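Local structure of exopolysaccharide biosynthesis protein (Pantoea stewartii subsp. stewartii DC283, 6TGF) at residues A34-A40 and L98-T102; Q437-G443 and Q458-L464; I474-S478 and Q498-W502. The protein modifies the glycan biofilm of its bacterium, probably by hydrolysing exopolysaccharide, through a trimer with a bacteriophage tailspike-like parallel beta-helix fold. Residues are numbered along the deposited sequence.

Interaction 1. Residues A34-A40 and L98-T102; sequences ALKSVDA and LAQIT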
# COMPACT_ATOMS: atom_id res chain seq x y z
N ALA B 34 -18.07 -40.60 -66.11
CA ALA B 34 -17.64 -39.17 -66.13
C ALA B 34 -18.85 -38.25 -66.39
O ALA B 34 -18.97 -37.23 -65.68
CB ALA B 34 -16.56 -38.96 -67.16
N LEU B 35 -19.71 -38.61 -67.36
CA LEU B 35 -20.87 -37.80 -67.82
C LEU B 35 -22.16 -38.60 -67.67
O LEU B 35 -22.81 -38.87 -68.70
CB LEU B 35 -20.65 -37.39 -69.28
CG LEU B 35 -19.20 -37.19 -69.73
CD1 LEU B 35 -19.03 -37.62 -71.18
CD2 LEU B 35 -18.76 -35.74 -69.55
N LYS B 36 -22.54 -38.97 -66.44
CA LYS B 36 -23.82 -39.68 -66.14
C LYS B 36 -24.74 -38.73 -65.36
O LYS B 36 -24.64 -38.70 -64.12
CB LYS B 36 -23.56 -40.97 -65.36
CG LYS B 36 -22.67 -42.00 -66.07
CD LYS B 36 -23.22 -42.48 -67.40
CE LYS B 36 -22.22 -43.28 -68.19
NZ LYS B 36 -22.74 -43.65 -69.53
N SER B 37 -25.61 -38.01 -66.08
CA SER B 37 -26.60 -37.05 -65.52
C SER B 37 -27.48 -37.75 -64.48
O SER B 37 -28.09 -38.78 -64.82
CB SER B 37 -27.43 -36.43 -66.62
OG SER B 37 -28.43 -35.58 -66.08
N VAL B 38 -27.53 -37.19 -63.26
CA VAL B 38 -28.29 -37.73 -62.09
C VAL B 38 -29.19 -36.61 -61.56
O VAL B 38 -28.74 -35.46 -61.52
CB VAL B 38 -27.33 -38.27 -61.01
CG1 VAL B 38 -28.05 -38.60 -59.71
CG2 VAL B 38 -26.55 -39.47 -61.50
N ASP B 39 -30.43 -36.95 -61.18
CA ASP B 39 -31.40 -36.00 -60.56
C ASP B 39 -31.03 -35.80 -59.09
O ASP B 39 -30.52 -36.76 -58.47
CB ASP B 39 -32.84 -36.50 -60.71
CG ASP B 39 -33.33 -36.52 -62.15
OD1 ASP B 39 -32.84 -35.69 -62.94
OD2 ASP B 39 -34.19 -37.37 -62.46
N ALA B 40 -31.28 -34.61 -58.55
CA ALA B 40 -31.03 -34.24 -57.13
C ALA B 40 -31.76 -35.21 -56.21
O ALA B 40 -31.19 -35.59 -55.17
CB ALA B 40 -31.45 -32.81 -56.89
N LEU B 98 -26.29 -32.32 -61.67
CA LEU B 98 -25.49 -33.40 -61.04
C LEU B 98 -25.19 -34.48 -62.08
O LEU B 98 -26.12 -34.89 -62.79
CB LEU B 98 -26.28 -33.98 -59.87
CG LEU B 98 -26.63 -32.99 -58.76
CD1 LEU B 98 -27.98 -33.33 -58.15
CD2 LEU B 98 -25.55 -32.94 -57.70
N ALA B 99 -23.93 -34.92 -62.15
CA ALA B 99 -23.48 -36.10 -62.91
C ALA B 99 -22.57 -36.93 -62.01
O ALA B 99 -21.74 -36.34 -61.30
CB ALA B 99 -22.77 -35.66 -64.17
N GLN B 100 -22.73 -38.26 -62.01
CA GLN B 100 -21.84 -39.19 -61.27
C GLN B 100 -20.54 -39.34 -62.05
O GLN B 100 -20.60 -39.75 -63.23
CB GLN B 100 -22.51 -40.55 -61.04
CG GLN B 100 -21.73 -41.42 -60.06
CD GLN B 100 -22.36 -42.77 -59.83
OE1 GLN B 100 -23.53 -42.99 -60.14
NE2 GLN B 100 -21.58 -43.68 -59.28
N ILE B 101 -19.41 -38.99 -61.43
CA ILE B 101 -18.06 -39.00 -62.06
C ILE B 101 -17.41 -40.37 -61.81
O ILE B 101 -17.73 -41.00 -60.78
CB ILE B 101 -17.19 -37.82 -61.59
CG1 ILE B 101 -17.18 -37.62 -60.07
CG2 ILE B 101 -17.60 -36.54 -62.30
CD1 ILE B 101 -16.21 -38.50 -59.34
N THR B 102 -16.57 -40.82 -62.74
CA THR B 102 -15.81 -42.10 -62.67
C THR B 102 -14.53 -41.87 -61.86
O THR B 102 -13.83 -40.88 -62.13
CB THR B 102 -15.47 -42.63 -64.07
OG1 THR B 102 -15.15 -41.52 -64.90
CG2 THR B 102 -16.60 -43.42 -64.69
O HOH W 1 -29.14 -32.59 -61.73
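The short, weakly bonded strand 36-38 runs against strand 98-101 in a splayed antiparallel pairing: the local axes approach to 4.2 Å, but their directions differ by 134°. Ser37 and Ala99 form the central non-hydrogen-bonded pair, with CA atoms 4.2 Å apart. On its two sides lie the direct backbone bonds, Gln100 N to Lys36 O at 2.9 Å and the nearly straight Val38 N to Leu98 O at 2.7 Å. The next link is made by water 1, which donates to Val38 O and accepts from Leu98 N, both at 2.9 Å; the carbonyl oxygens Val38 O and Leu98 O are 3.0 Å apart, two acceptors that cannot bond each other. Beyond the strand, Ala34 N reaches Thr102 OG1 in a weak hydrogen bond of 3.3 Å.

Lys36, Val38, Leu98 and Gln100 direct their CB atoms to one face. There Val38 CG2 lies 4.2 Å from Gln100 CB, whereas the amine of Lys36 is carried away. Leu98 meets the 3-10 turn at Ala40, its CD1 being 3.7 Å from Ala40 CB. Ser37 and Ala99, both small, point to the opposite face, and a 1,2-ethanediol, probably from the crystallisation liquor, rests near Ser37.

Ile43, in the chain following Ala40, touches both Val38 and Leu98. Strand 36-38 is an outermost strand of a five-stranded antiparallel sheet in the N-terminal region, whose family match is to phage head-binding domains; strand 89-92 borders strand 98-101 on its other side, bonding through Leu91 to Ala99 and Val89 to Ile101.

Interaction 2. Residues Q437-G443 and Q458-L464; sequences QSLIHNG and QWIIDAL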
# COMPACT_ATOMS: atom_id res chain seq x y z
N GLN B 437 -15.86 1.06 7.59
CA GLN B 437 -14.52 0.39 7.57
C GLN B 437 -13.77 0.76 6.28
O GLN B 437 -13.14 -0.15 5.69
CB GLN B 437 -14.68 -1.12 7.70
CG GLN B 437 -15.30 -1.58 9.02
CD GLN B 437 -16.80 -1.49 9.05
OE1 GLN B 437 -17.39 -0.88 9.93
NE2 GLN B 437 -17.44 -2.11 8.07
N SER B 438 -13.81 2.03 5.87
CA SER B 438 -13.31 2.52 4.56
C SER B 438 -12.05 3.38 4.74
O SER B 438 -11.83 3.88 5.86
CB SER B 438 -14.40 3.26 3.84
OG SER B 438 -15.45 2.38 3.49
N LEU B 439 -11.25 3.53 3.67
CA LEU B 439 -9.93 4.22 3.69
C LEU B 439 -9.74 5.07 2.43
O LEU B 439 -10.15 4.63 1.33
CB LEU B 439 -8.81 3.18 3.79
CG LEU B 439 -8.79 2.34 5.06
CD1 LEU B 439 -9.53 1.03 4.86
CD2 LEU B 439 -7.36 2.07 5.51
N ILE B 440 -9.13 6.25 2.59
CA ILE B 440 -8.57 7.10 1.50
C ILE B 440 -7.07 7.28 1.76
O ILE B 440 -6.71 7.70 2.88
CB ILE B 440 -9.30 8.45 1.42
CG1 ILE B 440 -10.72 8.29 0.86
CG2 ILE B 440 -8.50 9.46 0.61
CD1 ILE B 440 -11.60 9.51 1.01
N HIS B 441 -6.22 6.96 0.78
CA HIS B 441 -4.74 7.07 0.87
C HIS B 441 -4.19 7.84 -0.33
O HIS B 441 -4.24 7.30 -1.46
CB HIS B 441 -4.10 5.67 0.98
CG HIS B 441 -2.61 5.71 1.04
ND1 HIS B 441 -1.92 5.90 2.23
CD2 HIS B 441 -1.67 5.60 0.08
CE1 HIS B 441 -0.63 5.89 1.99
NE2 HIS B 441 -0.45 5.71 0.68
N ASN B 442 -3.66 9.04 -0.10
CA ASN B 442 -2.85 9.82 -1.07
C ASN B 442 -3.69 10.13 -2.31
O ASN B 442 -3.43 9.53 -3.36
CB ASN B 442 -1.55 9.07 -1.41
CG ASN B 442 -0.54 9.92 -2.14
OD1 ASN B 442 -0.77 11.11 -2.37
ND2 ASN B 442 0.58 9.33 -2.51
N GLY B 443 -4.65 11.05 -2.17
CA GLY B 443 -5.58 11.45 -3.25
C GLY B 443 -5.64 12.96 -3.41
O GLY B 443 -5.59 13.67 -2.38
N GLN B 458 -17.41 5.95 7.80
CA GLN B 458 -16.29 5.65 8.73
C GLN B 458 -15.02 5.52 7.89
O GLN B 458 -14.85 4.46 7.24
CB GLN B 458 -16.58 4.38 9.54
CG GLN B 458 -15.51 4.05 10.57
CD GLN B 458 -15.73 2.69 11.20
OE1 GLN B 458 -15.96 1.70 10.52
NE2 GLN B 458 -15.65 2.65 12.52
N TRP B 459 -14.17 6.55 7.90
CA TRP B 459 -13.04 6.71 6.95
C TRP B 459 -11.73 6.96 7.72
O TRP B 459 -11.73 7.83 8.61
CB TRP B 459 -13.31 7.86 5.97
CG TRP B 459 -14.44 7.61 5.02
CD1 TRP B 459 -15.76 7.90 5.21
CD2 TRP B 459 -14.34 7.04 3.70
NE1 TRP B 459 -16.49 7.54 4.10
CE2 TRP B 459 -15.64 7.01 3.16
CE3 TRP B 459 -13.28 6.55 2.93
CZ2 TRP B 459 -15.91 6.51 1.89
CZ3 TRP B 459 -13.54 6.05 1.67
CH2 TRP B 459 -14.84 6.03 1.16
N ILE B 460 -10.68 6.22 7.37
CA ILE B 460 -9.26 6.65 7.53
C ILE B 460 -8.91 7.46 6.27
O ILE B 460 -9.12 6.93 5.16
CB ILE B 460 -8.30 5.46 7.73
CG1 ILE B 460 -8.55 4.75 9.06
CG2 ILE B 460 -6.85 5.91 7.59
CD1 ILE B 460 -7.77 3.45 9.23
N ILE B 461 -8.43 8.69 6.44
CA ILE B 461 -8.07 9.61 5.32
C ILE B 461 -6.64 10.13 5.55
O ILE B 461 -6.47 11.06 6.35
CB ILE B 461 -9.09 10.75 5.18
CG1 ILE B 461 -10.53 10.21 5.11
CG2 ILE B 461 -8.75 11.63 3.98
CD1 ILE B 461 -11.60 11.26 4.93
N ASP B 462 -5.66 9.51 4.88
CA ASP B 462 -4.24 9.96 4.86
C ASP B 462 -3.95 10.66 3.53
O ASP B 462 -4.26 10.08 2.48
CB ASP B 462 -3.27 8.79 5.03
CG ASP B 462 -3.29 8.15 6.41
OD1 ASP B 462 -3.61 8.86 7.39
OD2 ASP B 462 -2.98 6.94 6.49
N ALA B 463 -3.37 11.87 3.60
CA ALA B 463 -2.83 12.63 2.45
C ALA B 463 -3.92 12.87 1.40
O ALA B 463 -3.65 12.63 0.20
CB ALA B 463 -1.64 11.89 1.87
N LEU B 464 -5.10 13.32 1.83
CA LEU B 464 -6.14 13.86 0.92
C LEU B 464 -5.85 15.34 0.69
O LEU B 464 -5.60 16.05 1.68
CB LEU B 464 -7.54 13.65 1.52
CG LEU B 464 -8.71 14.09 0.64
CD1 LEU B 464 -8.77 13.28 -0.65
CD2 LEU B 464 -10.03 13.99 1.39
O HOH W 2 -3.03 4.93 4.76
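Two successive rungs of the right-handed parallel beta-helix stack here in exact register, Ser438 on Trp459 through Gly443 on Leu464, with local strand axes 4.5 Å apart and 15° from parallel. Backbone hydrogen bonds alternate in direction: Ser438 N to Gln458 O (3.0 Å), Ile460 N to Ser438 O (3.0 Å), Ile440 N to Ile460 O (2.7 Å) and Asp462 N to Ile440 O (2.9 Å). The pairing carries on round the corner, where Asn442 and Ala463 both adopt positive phi, through Asn442 N to Asp462 O (2.8 Å) and Gly443 N to Ala463 O (3.0 Å). At the other end the side chain of Gln458 takes part, its OE1 accepting from Gln437 N at 3.0 Å.

Apolar contacts crowd the face of Ser438, Ile440, Trp459, Ile461 and Leu464. Ser438 CB sits over the six-membered ring of Trp459, 3.6 Å from its centroid, in a CH-pi contact; Ile440 CG1 approaches Trp459 CZ3 at 3.7 Å, and Ile440 CG2 lies 4.0 Å from both Ile461 CG2 and Leu464 CD1. On the opposite face Leu439 CD2 packs on Ile460 CD1 at 4.0 Å.

Polar links on that second face include water 2, which donates to Asp462 OD2 (2.7 Å) and hydrogen-bonds His441 ND1 (2.9 Å). Asp462 also forms salt bridges with Arg483 of its own chain and Arg483 of the second subunit; His441 and Asn442 bond Glu415 of the third.

The chemistry thus divides by face: hydrophobic stacking fills the inside of the coil, while mixed apolar, charged and hydrated groups join the three subunits.

Interaction 3. Residues I474-S478 and Q498-W502; sequences IAWHS and QGDRW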
# COMPACT_ATOMS: atom_id res chain seq x y z
N ILE B 474 -18.74 16.81 1.43
CA ILE B 474 -19.85 16.61 2.41
C ILE B 474 -19.54 15.35 3.22
O ILE B 474 -19.52 14.25 2.63
CB ILE B 474 -21.22 16.53 1.70
CG1 ILE B 474 -21.50 17.77 0.84
CG2 ILE B 474 -22.33 16.28 2.71
CD1 ILE B 474 -21.61 19.06 1.62
N ALA B 475 -19.29 15.51 4.53
CA ALA B 475 -18.95 14.42 5.48
C ALA B 475 -19.83 14.54 6.73
O ALA B 475 -19.29 14.37 7.84
CB ALA B 475 -17.48 14.49 5.81
N TRP B 476 -21.13 14.79 6.55
CA TRP B 476 -22.11 14.98 7.65
C TRP B 476 -22.23 13.68 8.46
O TRP B 476 -22.42 12.62 7.84
CB TRP B 476 -23.49 15.41 7.11
CG TRP B 476 -23.50 16.71 6.37
CD1 TRP B 476 -22.64 17.76 6.52
CD2 TRP B 476 -24.45 17.12 5.37
NE1 TRP B 476 -22.98 18.78 5.68
CE2 TRP B 476 -24.09 18.42 4.96
CE3 TRP B 476 -25.57 16.51 4.78
CZ2 TRP B 476 -24.81 19.12 3.99
CZ3 TRP B 476 -26.28 17.21 3.82
CH2 TRP B 476 -25.90 18.49 3.43
N HIS B 477 -22.09 13.77 9.79
CA HIS B 477 -22.18 12.64 10.75
C HIS B 477 -21.13 11.57 10.43
O HIS B 477 -21.29 10.43 10.92
CB HIS B 477 -23.59 12.02 10.74
CG HIS B 477 -24.69 12.99 11.05
ND1 HIS B 477 -24.89 13.50 12.31
CD2 HIS B 477 -25.66 13.51 10.27
CE1 HIS B 477 -25.92 14.32 12.29
NE2 HIS B 477 -26.41 14.34 11.05
N SER B 478 -20.09 11.91 9.66
CA SER B 478 -19.07 10.94 9.17
C SER B 478 -17.96 10.78 10.21
O SER B 478 -17.44 11.81 10.68
CB SER B 478 -18.52 11.36 7.83
OG SER B 478 -17.95 10.25 7.16
N GLN B 498 -25.39 18.13 9.87
CA GLN B 498 -26.54 18.44 8.98
C GLN B 498 -27.13 17.13 8.44
O GLN B 498 -26.40 16.12 8.40
CB GLN B 498 -26.11 19.34 7.82
CG GLN B 498 -25.74 20.75 8.24
CD GLN B 498 -25.87 21.74 7.10
OE1 GLN B 498 -25.98 21.37 5.94
NE2 GLN B 498 -25.87 23.02 7.45
N GLY B 499 -28.41 17.16 8.05
CA GLY B 499 -29.12 16.04 7.41
C GLY B 499 -29.36 14.89 8.38
O GLY B 499 -29.14 15.07 9.59
N ASP B 500 -29.79 13.74 7.85
CA ASP B 500 -30.17 12.53 8.63
C ASP B 500 -28.90 11.81 9.12
O ASP B 500 -28.04 11.50 8.28
CB ASP B 500 -31.02 11.57 7.81
CG ASP B 500 -32.39 12.11 7.44
OD1 ASP B 500 -32.74 13.22 7.90
OD2 ASP B 500 -33.11 11.42 6.69
N ARG B 501 -28.82 11.56 10.43
CA ARG B 501 -27.76 10.73 11.06
C ARG B 501 -28.17 9.26 10.93
O ARG B 501 -29.25 8.90 11.45
CB ARG B 501 -27.59 11.11 12.54
CG ARG B 501 -26.36 10.50 13.20
CD ARG B 501 -26.34 10.77 14.69
NE ARG B 501 -27.50 10.20 15.35
CZ ARG B 501 -28.25 10.80 16.28
NH1 ARG B 501 -27.98 12.03 16.67
NH2 ARG B 501 -29.28 10.16 16.80
N TRP B 502 -27.35 8.45 10.25
CA TRP B 502 -27.63 7.02 9.97
C TRP B 502 -27.51 6.19 11.25
O TRP B 502 -28.48 5.50 11.60
CB TRP B 502 -26.71 6.49 8.86
CG TRP B 502 -26.85 5.01 8.63
CD1 TRP B 502 -28.02 4.32 8.47
CD2 TRP B 502 -25.80 4.04 8.55
NE1 TRP B 502 -27.76 2.99 8.30
CE2 TRP B 502 -26.41 2.79 8.34
CE3 TRP B 502 -24.40 4.11 8.64
CZ2 TRP B 502 -25.67 1.61 8.21
CZ3 TRP B 502 -23.67 2.95 8.51
CH2 TRP B 502 -24.30 1.72 8.30
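A type II beta turn, Ala475 to Ser478, closed by Ser478 N to Ala475 O at 3.2 Å, presents two aromatic side chains from its tip to the extended loop 498-502; both segments are connections between strands of the parallel beta-helix. Trp476 and His477 occupy the middle positions of the turn, His477 with the positive phi (59°) that the type requires, and both have chi1 in the m well, so that their rings lie against successive parts of the loop. The indole is a platform for Gln498, whose CB lies 3.6 Å from the centroid of the five-membered ring, 11° off its normal; with chi1 m and chi2 t the chain of Gln498 extends along the ring and brings OE1 to 3.2 Å from Trp476 CZ2. Gly499, also of positive phi, passes beside the indole where a CB would be tight against Trp476 CE3. Arg501, in the t, t conformation for chi1 and chi2, lays CB over the face of the His477 ring, 3.5 Å from its centroid, while its NE turns off to Leu503 O. A hydrogen bond comes at the imidazole edge: His477 NE2 donates to Gly499 O at 3.2 Å, with an angle of 151°.

Interaction 2 is a buried contact near the centre of the chain, whereas interactions 1 and 3 lie at the surface. Interaction 1 stands apart in the N-terminal region, its nearest atoms about 71 Å from interaction 2. Interactions 2 and 3 belong to the same beta-helix, centres about 17 Å apart, and touch where Trp459 CD1 packs on Ser478 OG at 3.8 Å; Ser478 leads directly into strand 479-488, the neighbour of 458-467. Two pairs of strands, one antiparallel and loose, one parallel and regular, rely on backbone bonds, but the loops 474-478 and 498-502 meet through ring faces and one side-chain-to-backbone hydrogen bond. Among the three, interaction 2 alone touches other subunits.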